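Side-chain contacts in folylpolyglutamate synthase protein FOLC (Mycobacterium tuberculosis, PDB 2VOS), which probably catalyses the ATP-dependent addition of L-glutamate to dihydropteroate and to tetrahydrofolate polyglutamates: residues S66-G71 and A217-R222; R80-L85 and V170-V175; A345-I350 and F370-L375; P396-V401 and G465-G470; L266-A271 and H294-A299. All blocks are in the same frame, centred on the assembly; numbering follows the deposited sequence.

Contact 1 of 5, residues S66-G71 and A217-R222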
# COMPACT_ATOMS: atom_id res chain seq x y z
N SER A 66 3.20 7.11 -17.08
CA SER A 66 2.91 6.53 -15.76
C SER A 66 2.72 7.62 -14.73
O SER A 66 3.27 8.72 -14.84
CB SER A 66 4.10 5.68 -15.23
OG SER A 66 4.33 4.47 -15.98
N ILE A 67 2.01 7.27 -13.67
CA ILE A 67 1.99 8.07 -12.48
C ILE A 67 2.62 7.18 -11.41
O ILE A 67 2.19 6.02 -11.21
CB ILE A 67 0.50 8.38 -12.08
CG1 ILE A 67 -0.19 9.19 -13.20
CG2 ILE A 67 0.39 9.07 -10.70
CD1 ILE A 67 -1.75 9.13 -13.08
N HIS A 68 3.64 7.71 -10.75
CA HIS A 68 4.64 6.95 -10.03
C HIS A 68 4.55 7.36 -8.58
O HIS A 68 4.60 8.53 -8.24
CB HIS A 68 6.03 7.23 -10.63
CG HIS A 68 7.07 6.21 -10.28
ND1 HIS A 68 8.40 6.33 -10.63
CD2 HIS A 68 6.96 5.02 -9.64
CE1 HIS A 68 9.06 5.27 -10.21
NE2 HIS A 68 8.21 4.45 -9.61
N ILE A 69 4.39 6.38 -7.68
CA ILE A 69 4.03 6.72 -6.32
C ILE A 69 5.02 6.15 -5.28
O ILE A 69 5.28 4.93 -5.26
CB ILE A 69 2.57 6.17 -6.00
CG1 ILE A 69 1.54 6.82 -6.97
CG2 ILE A 69 2.21 6.37 -4.56
CD1 ILE A 69 0.26 5.92 -7.17
N ALA A 70 5.55 7.04 -4.43
CA ALA A 70 6.49 6.64 -3.34
C ALA A 70 5.99 7.24 -2.06
O ALA A 70 5.03 8.05 -2.06
CB ALA A 70 7.91 7.11 -3.67
N GLY A 71 6.55 6.79 -0.93
CA GLY A 71 6.18 7.37 0.35
C GLY A 71 6.18 6.26 1.36
O GLY A 71 6.52 5.12 1.02
N ALA A 217 12.61 10.64 -3.08
CA ALA A 217 12.59 11.71 -4.05
C ALA A 217 13.23 11.27 -5.35
O ALA A 217 13.05 11.94 -6.38
CB ALA A 217 13.32 12.93 -3.50
N GLY A 218 13.99 10.17 -5.33
CA GLY A 218 14.64 9.71 -6.56
C GLY A 218 13.65 9.35 -7.68
O GLY A 218 14.06 9.15 -8.81
N ILE A 219 12.34 9.30 -7.41
CA ILE A 219 11.43 9.01 -8.51
C ILE A 219 11.00 10.29 -9.25
O ILE A 219 10.30 10.23 -10.28
CB ILE A 219 10.16 8.18 -8.06
CG1 ILE A 219 9.22 9.05 -7.18
CG2 ILE A 219 10.60 6.85 -7.38
CD1 ILE A 219 7.75 8.55 -7.17
N ILE A 220 11.38 11.44 -8.71
CA ILE A 220 11.05 12.69 -9.39
C ILE A 220 12.21 12.94 -10.39
O ILE A 220 13.32 13.25 -9.95
CB ILE A 220 11.00 13.89 -8.36
CG1 ILE A 220 9.98 13.64 -7.23
CG2 ILE A 220 10.72 15.22 -9.07
CD1 ILE A 220 10.20 14.53 -5.96
N THR A 221 11.95 12.83 -11.70
CA THR A 221 13.03 12.87 -12.70
C THR A 221 12.81 14.00 -13.70
O THR A 221 11.65 14.36 -13.95
CB THR A 221 13.11 11.53 -13.48
OG1 THR A 221 11.89 11.34 -14.18
CG2 THR A 221 13.23 10.36 -12.52
N ARG A 222 13.87 14.53 -14.29
CA ARG A 222 13.73 15.58 -15.31
C ARG A 222 13.05 14.99 -16.55
O ARG A 222 13.37 13.88 -16.97
CB ARG A 222 15.09 16.17 -15.66
CG ARG A 222 15.04 17.27 -16.76
CD ARG A 222 16.30 18.16 -16.75
NE ARG A 222 16.35 19.18 -17.82
CZ ARG A 222 15.37 20.03 -18.15
NH1 ARG A 222 14.19 20.00 -17.53
NH2 ARG A 222 15.56 20.93 -19.13
O HOH W 1 9.69 8.26 -12.33
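Strand 66-70 runs straight into the ADP-binding P-loop, and just ahead of that loop its His-68 and Ala-70 receive Ile-219 from the type I turn Ala-217 to Ile-220. Ile-219 touches with two branches. Its CD1 lies over one face of the imidazole, 4.2 Å from the centroid of the His-68 ring and 23° off the normal, a CH-pi contact displaced toward the ring rim. The same methyl meets the backbone, with CD1 3.3 Å from His-68 O, and reaches Ala-70 CB at 3.8 Å. The second branch, CG2, sits 3.6 Å from His-68 CE1. A chi1 of 70° wedges Ile-219 CG1 between its own backbone N and carbonyl carbon, which carries CD1 in over the strand. A water in the imidazole plane joins the two segments: it is 2.9 Å from His-68 ND1 and donates to Ile-219 O, also at 2.9 Å. With NE2 bonded to Thr-184 OG1, both ring nitrogens have partners, and the ring's rotation is fixed. Strand 66-70 lies between strands 170-174 and 191-194 in the central sheet; Ile-219 also packs on Ala-192 of the latter, while Ala-217 and Ile-220 reach helix 239-251.

Contact 2 of 5, residues R80-L85 and V170-V175. With CO (cobalt (II) ion), chain E.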
# COMPACT_ATOMS: atom_id res chain seq x y z
N ARG A 80 -4.54 2.87 -5.88
CA ARG A 80 -5.89 2.40 -6.26
C ARG A 80 -6.91 3.52 -6.50
O ARG A 80 -7.81 3.33 -7.33
CB ARG A 80 -6.45 1.45 -5.22
CG ARG A 80 -5.51 0.15 -5.11
CD ARG A 80 -6.07 -0.77 -4.00
NE ARG A 80 -7.36 -1.41 -4.36
CZ ARG A 80 -7.50 -2.59 -4.97
NH1 ARG A 80 -6.44 -3.31 -5.35
NH2 ARG A 80 -8.71 -3.06 -5.24
N MSE A 81 -6.78 4.64 -5.78
CA MSE A 81 -7.59 5.83 -5.99
C MSE A 81 -7.29 6.49 -7.36
O MSE A 81 -8.21 6.79 -8.10
CB MSE A 81 -7.35 6.85 -4.89
CG MSE A 81 -8.08 6.42 -3.60
SE MSE A 81 -7.35 7.50 -2.16
CE MSE A 81 -8.40 6.85 -0.69
N VAL A 82 -6.02 6.68 -7.67
CA VAL A 82 -5.60 7.13 -9.00
C VAL A 82 -6.19 6.24 -10.09
O VAL A 82 -6.74 6.74 -11.05
CB VAL A 82 -4.04 7.15 -9.11
CG1 VAL A 82 -3.55 7.33 -10.55
CG2 VAL A 82 -3.45 8.22 -8.15
N ASP A 83 -6.07 4.91 -9.96
CA ASP A 83 -6.64 3.98 -10.92
C ASP A 83 -8.17 4.23 -11.06
O ASP A 83 -8.75 4.37 -12.17
CB ASP A 83 -6.35 2.54 -10.43
CG ASP A 83 -6.65 1.49 -11.49
OD1 ASP A 83 -7.37 1.83 -12.47
OD2 ASP A 83 -6.19 0.32 -11.34
N ALA A 84 -8.85 4.26 -9.93
CA ALA A 84 -10.29 4.49 -9.97
C ALA A 84 -10.67 5.80 -10.72
O ALA A 84 -11.62 5.81 -11.52
CB ALA A 84 -10.88 4.52 -8.53
N LEU A 85 -9.98 6.90 -10.39
CA LEU A 85 -10.25 8.20 -11.03
C LEU A 85 -9.94 8.16 -12.55
O LEU A 85 -10.75 8.61 -13.37
CB LEU A 85 -9.40 9.30 -10.36
CG LEU A 85 -9.80 9.67 -8.92
CD1 LEU A 85 -8.67 10.55 -8.33
CD2 LEU A 85 -11.13 10.49 -8.88
N VAL A 170 -2.63 4.46 -19.51
CA VAL A 170 -1.89 5.04 -18.37
C VAL A 170 -1.53 3.96 -17.39
O VAL A 170 -2.36 3.08 -17.03
CB VAL A 170 -2.77 6.07 -17.54
CG1 VAL A 170 -1.85 6.81 -16.52
CG2 VAL A 170 -3.51 7.09 -18.49
N ALA A 171 -0.29 3.99 -16.89
CA ALA A 171 0.07 3.03 -15.85
C ALA A 171 0.18 3.75 -14.50
O ALA A 171 0.68 4.90 -14.43
CB ALA A 171 1.38 2.34 -16.16
N VAL A 172 -0.21 3.06 -13.44
CA VAL A 172 -0.10 3.62 -12.12
C VAL A 172 0.88 2.72 -11.36
O VAL A 172 0.64 1.50 -11.22
CB VAL A 172 -1.47 3.55 -11.35
CG1 VAL A 172 -1.29 4.22 -9.98
CG2 VAL A 172 -2.56 4.27 -12.17
N VAL A 173 1.99 3.28 -10.92
CA VAL A 173 3.12 2.42 -10.56
C VAL A 173 3.56 2.72 -9.14
O VAL A 173 4.04 3.84 -8.85
CB VAL A 173 4.30 2.69 -11.50
CG1 VAL A 173 5.55 1.79 -11.03
CG2 VAL A 173 3.88 2.39 -12.98
N GLU A 174 3.42 1.75 -8.25
CA GLU A 174 3.84 1.96 -6.88
C GLU A 174 5.30 1.48 -6.71
O GLU A 174 5.64 0.40 -7.14
CB GLU A 174 2.95 1.16 -5.93
CG GLU A 174 3.41 1.14 -4.51
CD GLU A 174 2.46 0.36 -3.58
OE1 GLU A 174 1.46 -0.25 -4.01
OE2 GLU A 174 2.73 0.38 -2.37
N VAL A 175 6.12 2.28 -6.04
CA VAL A 175 7.47 1.86 -5.64
C VAL A 175 7.43 0.60 -4.75
O VAL A 175 6.55 0.47 -3.88
CB VAL A 175 8.18 3.09 -4.93
CG1 VAL A 175 9.44 2.71 -4.23
CG2 VAL A 175 8.55 4.12 -6.00
CO CO E . 1.83 -0.69 -0.72
O HOH W 2 3.75 -0.86 0.27
O HOH W 3 0.88 -1.78 0.81
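Val-82 meets Val-172 where helix 75-88, which follows the P-loop, packs on strand 170-174 of the nucleotide-binding sheet. The tight part is this one pair of valines. Val-82 CG1 sits 3.6 Å from Val-172 CG2 and 3.9 Å from Val-172 CG1, near the fork between the two methyls. With chi1 at 169°, Val-82 points CG1 opposite its backbone N and at the strand. Beside it the fit slackens: Val-172 CG2 comes no nearer than 4.2 Å to the backbone N of Asp-83, whose carboxylate is engaged by Arg-95 and Thr-93. On the looser, partly exposed side Arg-80 has its CB directed away from the strand, and its guanidinium bonds to Thr-334 and the backbone O of Gln-487. Farther along the strand, Glu-174 extends to a cobalt site completed by Thr-76 OG1, Ser-98 O, two waters and ADP O1B, a beta-phosphate oxygen, its OE2 standing 2.2 Å from the cobalt ion.

Contact 3 of 5, residues A345-I350 and F370-L375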
# COMPACT_ATOMS: atom_id res chain seq x y z
N ALA A 345 -21.30 -8.10 13.98
CA ALA A 345 -21.85 -9.03 15.00
C ALA A 345 -21.08 -10.35 15.13
O ALA A 345 -21.61 -11.40 14.81
CB ALA A 345 -23.28 -9.34 14.72
N PRO A 346 -19.85 -10.31 15.63
CA PRO A 346 -19.07 -9.14 16.04
C PRO A 346 -18.46 -8.54 14.77
O PRO A 346 -18.33 -9.24 13.76
CB PRO A 346 -17.94 -9.77 16.88
CG PRO A 346 -17.69 -11.10 16.21
CD PRO A 346 -19.10 -11.58 15.81
N THR A 347 -18.09 -7.27 14.81
CA THR A 347 -17.32 -6.68 13.75
C THR A 347 -15.89 -7.22 13.75
O THR A 347 -15.26 -7.30 14.78
CB THR A 347 -17.29 -5.15 13.91
OG1 THR A 347 -18.64 -4.66 13.82
CG2 THR A 347 -16.40 -4.54 12.84
N VAL A 348 -15.40 -7.61 12.59
CA VAL A 348 -14.00 -8.01 12.43
C VAL A 348 -13.47 -7.09 11.34
O VAL A 348 -14.04 -7.00 10.22
CB VAL A 348 -13.86 -9.44 11.93
CG1 VAL A 348 -12.35 -9.75 11.59
CG2 VAL A 348 -14.46 -10.45 12.99
N PHE A 349 -12.38 -6.40 11.69
CA PHE A 349 -11.64 -5.61 10.71
C PHE A 349 -10.36 -6.29 10.41
O PHE A 349 -9.78 -6.95 11.29
CB PHE A 349 -11.22 -4.29 11.33
CG PHE A 349 -12.32 -3.30 11.41
CD1 PHE A 349 -13.01 -3.10 12.60
CD2 PHE A 349 -12.64 -2.53 10.32
CE1 PHE A 349 -14.01 -2.15 12.66
CE2 PHE A 349 -13.67 -1.58 10.40
CZ PHE A 349 -14.31 -1.40 11.59
N ILE A 350 -9.87 -6.09 9.19
CA ILE A 350 -8.49 -6.41 8.92
C ILE A 350 -7.84 -5.12 8.49
O ILE A 350 -8.48 -4.29 7.81
CB ILE A 350 -8.33 -7.48 7.79
CG1 ILE A 350 -8.94 -6.97 6.44
CG2 ILE A 350 -8.85 -8.88 8.27
CD1 ILE A 350 -8.70 -7.94 5.21
N PHE A 370 -16.28 4.99 15.02
CA PHE A 370 -17.08 3.86 15.48
C PHE A 370 -17.29 4.06 16.96
O PHE A 370 -16.70 4.94 17.58
CB PHE A 370 -16.35 2.58 15.27
CG PHE A 370 -16.04 2.31 13.83
CD1 PHE A 370 -16.94 1.63 13.02
CD2 PHE A 370 -14.84 2.75 13.25
CE1 PHE A 370 -16.68 1.39 11.66
CE2 PHE A 370 -14.60 2.50 11.88
CZ PHE A 370 -15.52 1.84 11.11
N ASP A 371 -18.16 3.26 17.54
CA ASP A 371 -18.43 3.39 18.96
C ASP A 371 -18.35 2.00 19.56
O ASP A 371 -19.39 1.41 19.88
CB ASP A 371 -19.84 3.92 19.16
CG ASP A 371 -20.12 4.28 20.62
OD1 ASP A 371 -19.18 4.20 21.48
OD2 ASP A 371 -21.28 4.67 20.87
N PHE A 372 -17.15 1.44 19.66
CA PHE A 372 -17.03 0.08 20.17
C PHE A 372 -16.98 0.15 21.67
O PHE A 372 -16.42 1.10 22.23
CB PHE A 372 -15.76 -0.55 19.63
CG PHE A 372 -15.85 -0.90 18.18
CD1 PHE A 372 -15.13 -0.19 17.24
CD2 PHE A 372 -16.66 -1.92 17.77
CE1 PHE A 372 -15.23 -0.51 15.88
CE2 PHE A 372 -16.78 -2.24 16.40
CZ PHE A 372 -16.07 -1.52 15.47
N ARG A 373 -17.59 -0.82 22.33
CA ARG A 373 -17.45 -0.88 23.78
C ARG A 373 -16.28 -1.83 24.18
O ARG A 373 -15.78 -1.77 25.29
CB ARG A 373 -18.80 -1.26 24.44
N PHE A 374 -15.83 -2.68 23.27
CA PHE A 374 -14.80 -3.66 23.58
C PHE A 374 -14.15 -4.06 22.26
O PHE A 374 -14.84 -4.42 21.33
CB PHE A 374 -15.41 -4.89 24.25
CG PHE A 374 -14.40 -5.90 24.72
CD1 PHE A 374 -13.76 -5.74 25.94
CD2 PHE A 374 -14.12 -7.01 23.96
CE1 PHE A 374 -12.82 -6.68 26.37
CE2 PHE A 374 -13.17 -7.93 24.37
CZ PHE A 374 -12.54 -7.77 25.59
N LEU A 375 -12.82 -3.95 22.19
CA LEU A 375 -12.07 -4.34 20.99
C LEU A 375 -10.90 -5.26 21.38
O LEU A 375 -10.15 -4.95 22.34
CB LEU A 375 -11.50 -3.10 20.32
CG LEU A 375 -12.41 -2.24 19.49
CD1 LEU A 375 -11.58 -1.13 18.84
CD2 LEU A 375 -13.07 -3.08 18.39
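Phe-349 turns the outer edge of its ring to both Phe-370 and Phe-372, and contact with them is made entirely by the outer half of that ring. From CB, which points toward the 370-375 segment, a chi1 of -78° sets CG anti to the carbonyl carbon; the side chain also touches Leu-339 and Arg-341. The first atom to meet the other segment on one edge is CE1, 3.5 Å from Phe-372 CZ and 3.8 Å from Phe-372 CE1. On the other edge Phe-349 CE2 comes to 4.0 Å from Phe-370 CZ. The tip, Phe-349 CZ, lies 3.5 Å from Phe-370 CZ, off-centre above that ring's face. This is a T-shaped stack with Phe-349 giving the edge, its planes at 76° and the ring centroids 5.1 Å apart. Thr-347 meets Phe-372 at its edge, with CB 3.9 Å from Phe-372 CE2, while Leu-375 CD2 covers one face of the same ring. Beyond the group, Phe-370 makes another edge-to-face pair with His-294 of the middle domain. Strands 347-350 and 374-379, joined through helix 356-368 and separated in the sheet by strand 464-469, form a parallel beta-alpha-beta crossover, as expected in the Rossmann-like glutamate ligase domain of the Mur ligases.

Contact 4 of 5, residues P396-V401 and G465-G470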
# COMPACT_ATOMS: atom_id res chain seq x y z
N PRO A 396 -4.13 2.22 23.51
CA PRO A 396 -5.31 2.97 23.93
C PRO A 396 -6.65 2.48 23.35
O PRO A 396 -7.71 2.88 23.84
CB PRO A 396 -5.01 4.39 23.42
CG PRO A 396 -3.48 4.45 23.31
CD PRO A 396 -3.17 3.07 22.77
N VAL A 397 -6.66 1.58 22.36
CA VAL A 397 -7.96 1.20 21.83
C VAL A 397 -8.28 -0.29 21.94
O VAL A 397 -9.44 -0.68 21.78
CB VAL A 397 -8.15 1.66 20.33
CG1 VAL A 397 -8.31 3.16 20.25
CG2 VAL A 397 -6.94 1.17 19.45
N PHE A 398 -7.26 -1.11 22.06
CA PHE A 398 -7.47 -2.56 22.20
C PHE A 398 -7.56 -2.87 23.70
O PHE A 398 -6.55 -2.75 24.46
CB PHE A 398 -6.32 -3.41 21.57
CG PHE A 398 -6.23 -3.34 20.03
CD1 PHE A 398 -7.25 -2.81 19.28
CD2 PHE A 398 -5.12 -3.91 19.36
CE1 PHE A 398 -7.19 -2.78 17.91
CE2 PHE A 398 -5.03 -3.88 17.96
CZ PHE A 398 -6.06 -3.33 17.22
N ASP A 399 -8.73 -3.34 24.13
CA ASP A 399 -8.88 -3.78 25.51
C ASP A 399 -7.91 -4.92 25.82
O ASP A 399 -7.33 -5.01 26.94
CB ASP A 399 -10.33 -4.24 25.72
CG ASP A 399 -11.26 -3.09 25.65
OD1 ASP A 399 -11.36 -2.41 26.70
OD2 ASP A 399 -11.79 -2.80 24.52
N SER A 400 -7.76 -5.82 24.85
CA SER A 400 -6.67 -6.78 24.95
C SER A 400 -6.17 -7.17 23.60
O SER A 400 -6.76 -6.81 22.57
CB SER A 400 -7.05 -8.02 25.80
OG SER A 400 -7.99 -8.81 25.14
N VAL A 401 -5.09 -7.93 23.57
CA VAL A 401 -4.52 -8.34 22.32
C VAL A 401 -4.18 -9.83 22.36
O VAL A 401 -3.79 -10.36 23.42
CB VAL A 401 -3.33 -7.42 22.00
CG1 VAL A 401 -2.20 -7.55 23.11
CG2 VAL A 401 -2.81 -7.64 20.60
N GLY A 465 -15.72 -5.79 18.77
CA GLY A 465 -14.97 -6.05 17.54
C GLY A 465 -13.61 -6.69 17.77
O GLY A 465 -13.06 -6.68 18.87
N ILE A 466 -13.11 -7.25 16.69
CA ILE A 466 -11.82 -7.90 16.61
C ILE A 466 -11.09 -7.17 15.47
O ILE A 466 -11.66 -6.94 14.39
CB ILE A 466 -12.00 -9.35 16.21
CG1 ILE A 466 -12.80 -10.05 17.29
CG2 ILE A 466 -10.66 -10.06 16.13
CD1 ILE A 466 -13.32 -11.37 16.89
N VAL A 467 -9.84 -6.78 15.73
CA VAL A 467 -9.08 -6.07 14.72
C VAL A 467 -7.80 -6.83 14.47
O VAL A 467 -6.96 -7.05 15.37
CB VAL A 467 -8.73 -4.67 15.21
CG1 VAL A 467 -7.91 -3.96 14.14
CG2 VAL A 467 -10.02 -3.90 15.51
N ILE A 468 -7.70 -7.34 13.25
CA ILE A 468 -6.58 -8.20 12.89
C ILE A 468 -5.57 -7.33 12.11
O ILE A 468 -5.88 -6.83 11.01
CB ILE A 468 -7.10 -9.36 11.97
CG1 ILE A 468 -8.23 -10.09 12.72
CG2 ILE A 468 -5.94 -10.27 11.43
CD1 ILE A 468 -9.11 -10.98 11.81
N THR A 469 -4.35 -7.19 12.64
CA THR A 469 -3.45 -6.19 12.06
C THR A 469 -1.98 -6.53 12.38
O THR A 469 -1.67 -7.60 12.97
CB THR A 469 -3.85 -4.79 12.61
OG1 THR A 469 -3.15 -3.77 11.92
CG2 THR A 469 -3.52 -4.64 14.16
N GLY A 470 -1.06 -5.63 11.96
CA GLY A 470 0.34 -5.77 12.40
C GLY A 470 1.26 -5.98 11.21
O GLY A 470 2.49 -5.69 11.29
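A chi1 of -69° sets Phe-398 CG anti to its carbonyl carbon and aims the ring at Val-467 and Thr-469; a chi2 of -13° brings the ring plane close to containing the CA-CB bond and so settles how its edge is turned to them. The backbone directs Val-467 CB at the ring, and a chi1 of 179° sets CG1 against Phe-398 CZ and CG2 near Phe-398 CE1. Phe-398 CZ lies 3.6 Å from Val-467 CB and equally 3.6 Å from Val-467 CG1, with Phe-398 CE1 3.9 Å from Val-467 CG2. The two side chains meet at about a right angle. Thr-469 adds a looser touch, its CG2 4.2 Å from Phe-398 CE2 and close to the ring plane, while its hydroxyl is bonded to Asp-351 O beside the ADP site. Strand 374-379 lies between strands 464-469 and 400-403 in the sheet. Over this face runs helix 356-368, whose Leu-366 touches both Phe-398 and Val-467; Ile-466 and Ile-468 face away, toward helix 436-451.

Contact 5 of 5, residues L266-A271 and H294-A299. With ADP (adenosine-5'-diphosphate), chain B.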
# COMPACT_ATOMS: atom_id res chain seq x y z
N LEU A 266 -11.00 20.21 2.33
CA LEU A 266 -11.68 21.36 2.91
C LEU A 266 -12.63 20.93 4.05
O LEU A 266 -12.65 21.56 5.11
CB LEU A 266 -12.43 22.15 1.83
CG LEU A 266 -11.54 22.80 0.77
CD1 LEU A 266 -12.36 23.63 -0.21
CD2 LEU A 266 -10.46 23.68 1.39
N ARG A 267 -13.44 19.89 3.82
CA ARG A 267 -14.41 19.46 4.82
C ARG A 267 -14.56 17.94 4.70
O ARG A 267 -14.36 17.37 3.62
CB ARG A 267 -15.80 20.08 4.58
CG ARG A 267 -15.81 21.52 4.15
CD ARG A 267 -17.21 22.26 4.26
NE ARG A 267 -16.99 23.60 4.86
CZ ARG A 267 -16.48 24.65 4.20
NH1 ARG A 267 -16.17 24.54 2.90
NH2 ARG A 267 -16.28 25.81 4.84
N ARG A 268 -14.99 17.31 5.78
CA ARG A 268 -15.16 15.88 5.78
C ARG A 268 -16.17 15.51 6.86
O ARG A 268 -16.15 16.12 7.94
CB ARG A 268 -13.80 15.27 6.02
CG ARG A 268 -13.72 14.24 6.99
CD ARG A 268 -12.21 13.77 7.09
NE ARG A 268 -12.32 12.35 7.08
CZ ARG A 268 -12.50 11.59 8.16
NH1 ARG A 268 -12.50 12.14 9.37
NH2 ARG A 268 -12.65 10.27 8.00
N GLN A 269 -17.10 14.62 6.54
CA GLN A 269 -18.08 14.14 7.50
C GLN A 269 -18.05 12.61 7.43
O GLN A 269 -18.06 12.06 6.35
CB GLN A 269 -19.48 14.51 7.09
CG GLN A 269 -19.97 15.86 7.46
CD GLN A 269 -21.47 15.80 7.56
OE1 GLN A 269 -22.07 14.74 7.26
NE2 GLN A 269 -22.09 16.90 8.00
N ILE A 270 -18.08 11.96 8.58
CA ILE A 270 -18.30 10.53 8.64
C ILE A 270 -19.68 10.21 8.05
O ILE A 270 -20.65 10.97 8.24
CB ILE A 270 -18.30 10.05 10.11
CG1 ILE A 270 -17.04 10.56 10.78
CG2 ILE A 270 -18.42 8.54 10.20
CD1 ILE A 270 -15.83 10.44 9.95
N ALA A 271 -19.79 9.06 7.38
CA ALA A 271 -21.02 8.69 6.69
C ALA A 271 -21.14 7.17 6.81
O ALA A 271 -20.15 6.47 7.05
CB ALA A 271 -20.91 9.07 5.23
N HIS A 294 -12.90 4.12 5.55
CA HIS A 294 -12.89 4.72 6.84
C HIS A 294 -11.52 5.37 7.07
O HIS A 294 -10.50 4.89 6.60
CB HIS A 294 -13.13 3.65 7.92
CG HIS A 294 -14.39 2.85 7.75
ND1 HIS A 294 -15.65 3.41 7.86
CD2 HIS A 294 -14.58 1.52 7.54
CE1 HIS A 294 -16.55 2.46 7.67
NE2 HIS A 294 -15.93 1.31 7.48
N GLY A 295 -11.51 6.46 7.82
CA GLY A 295 -10.25 7.02 8.30
C GLY A 295 -9.98 8.41 7.75
O GLY A 295 -10.11 8.63 6.55
N GLU A 296 -9.60 9.33 8.64
CA GLU A 296 -9.16 10.65 8.17
C GLU A 296 -7.98 10.51 7.21
O GLU A 296 -7.84 11.27 6.25
CB GLU A 296 -8.80 11.60 9.34
CG GLU A 296 -8.42 12.99 8.78
CD GLU A 296 -7.79 13.92 9.77
OE1 GLU A 296 -8.03 13.73 11.00
OE2 GLU A 296 -7.05 14.86 9.32
N HIS A 297 -7.09 9.57 7.46
CA HIS A 297 -5.95 9.40 6.56
C HIS A 297 -6.39 9.11 5.13
O HIS A 297 -5.69 9.50 4.17
CB HIS A 297 -5.03 8.27 6.99
CG HIS A 297 -5.73 6.94 7.20
ND1 HIS A 297 -6.59 6.73 8.26
CD2 HIS A 297 -5.60 5.75 6.58
CE1 HIS A 297 -7.03 5.48 8.20
NE2 HIS A 297 -6.39 4.85 7.24
N GLN A 298 -7.50 8.39 4.96
CA GLN A 298 -7.97 8.14 3.59
C GLN A 298 -8.50 9.44 2.89
O GLN A 298 -8.48 9.54 1.69
CB GLN A 298 -8.99 6.99 3.51
CG GLN A 298 -8.35 5.63 3.98
CD GLN A 298 -7.36 5.08 2.97
OE1 GLN A 298 -7.02 5.73 1.99
NE2 GLN A 298 -6.93 3.85 3.18
N ALA A 299 -8.99 10.40 3.66
CA ALA A 299 -9.34 11.67 3.04
C ALA A 299 -8.11 12.36 2.46
O ALA A 299 -8.17 13.00 1.40
CB ALA A 299 -10.07 12.62 4.10
PB ADP B . 1.63 1.56 1.58
O1B ADP B . 1.32 1.02 0.21
O2B ADP B . 2.23 0.52 2.49
O3B ADP B . 2.33 2.88 1.64
PA ADP B . -1.27 1.34 2.17
O1A ADP B . -1.15 -0.15 1.85
O2A ADP B . -2.34 2.26 1.62
O3A ADP B . 0.22 2.02 2.25
O5' ADP B . -1.60 1.31 3.76
C5' ADP B . -0.95 0.47 4.73
C4' ADP B . -1.55 0.86 6.09
O4' ADP B . -1.17 2.23 6.40
C3' ADP B . -3.08 0.95 6.11
O3' ADP B . -3.65 -0.22 6.65
C2' ADP B . -3.48 2.05 7.05
O2' ADP B . -3.33 1.52 8.41
C1' ADP B . -2.29 2.96 6.96
N9 ADP B . -2.41 4.14 6.05
C8 ADP B . -2.75 4.23 4.72
N7 ADP B . -2.66 5.53 4.31
C5 ADP B . -2.16 6.24 5.36
C6 ADP B . -1.78 7.64 5.61
N6 ADP B . -1.91 8.58 4.65
N1 ADP B . -1.36 7.93 6.85
C2 ADP B . -1.26 7.06 7.89
N3 ADP B . -1.56 5.74 7.73
C4 ADP B . -2.02 5.33 6.50
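Arg-268, reaching from strand 264-271, lays its guanidinium over the first turn of helix 296-312, and van der Waals contact makes up most of the meeting. One face of the flat group is centred on Glu-296 CA, with Arg-268 CZ 3.5 Å from it. Ala-299 CB fills in beneath the chain, 3.7 Å from Arg-268 NE and 3.9 Å from Arg-268 CD, and Glu-296 CB lies 3.7 Å from Arg-268 NH1. A bend at chi3 (-135°) turns the guanidinium to lie over the helix start.

Among polar atoms, Arg-268 NH2 sits 3.3 Å from Glu-296 N, but both are donors and do not bond. The cation's placement by a helix N terminus would be expected to be unfavourable, and its partners outside may offset this: NH2 forms a salt bridge with Glu-369 OE2, and NE bonds to Gln-275 OE1. The opposite charges of Arg-268 and Glu-296 do not meet, NH1 of the former being 5.0 Å from OE1 of the latter, while Glu-296 OE2 holds His-300.

Ligand contact falls to His-297 of the same helical turn, whose CB is 3.6 Å from ADP C6. The contact joins the edge strand of the three-stranded antiparallel sheet to the N-terminal turn of helix 296-312, the turn whose His-297 lies against the adenine in the Mur ligase middle domain.

Following the chain from the N terminus, strand 66-70 opens contact 1 and helix 75-88 opens contact 2. Contact 2 closes first, at strand 170-174, so it is enclosed within contact 1, which closes only at 217-222; the two share the nucleotide-binding sheet, in which strands 66-70 and 170-174 are neighbours. Contact 5 then closes a short loop through the three-stranded sheet and touches contact 2 where Met-81 meets Gln-298. Contacts 3 and 4 follow in series, sharing the sheet of the glutamate ligase domain, their centres 9 Å apart. No two of the five loops cross. Phe-370 of contact 3 against His-294 of contact 5 links the two domains.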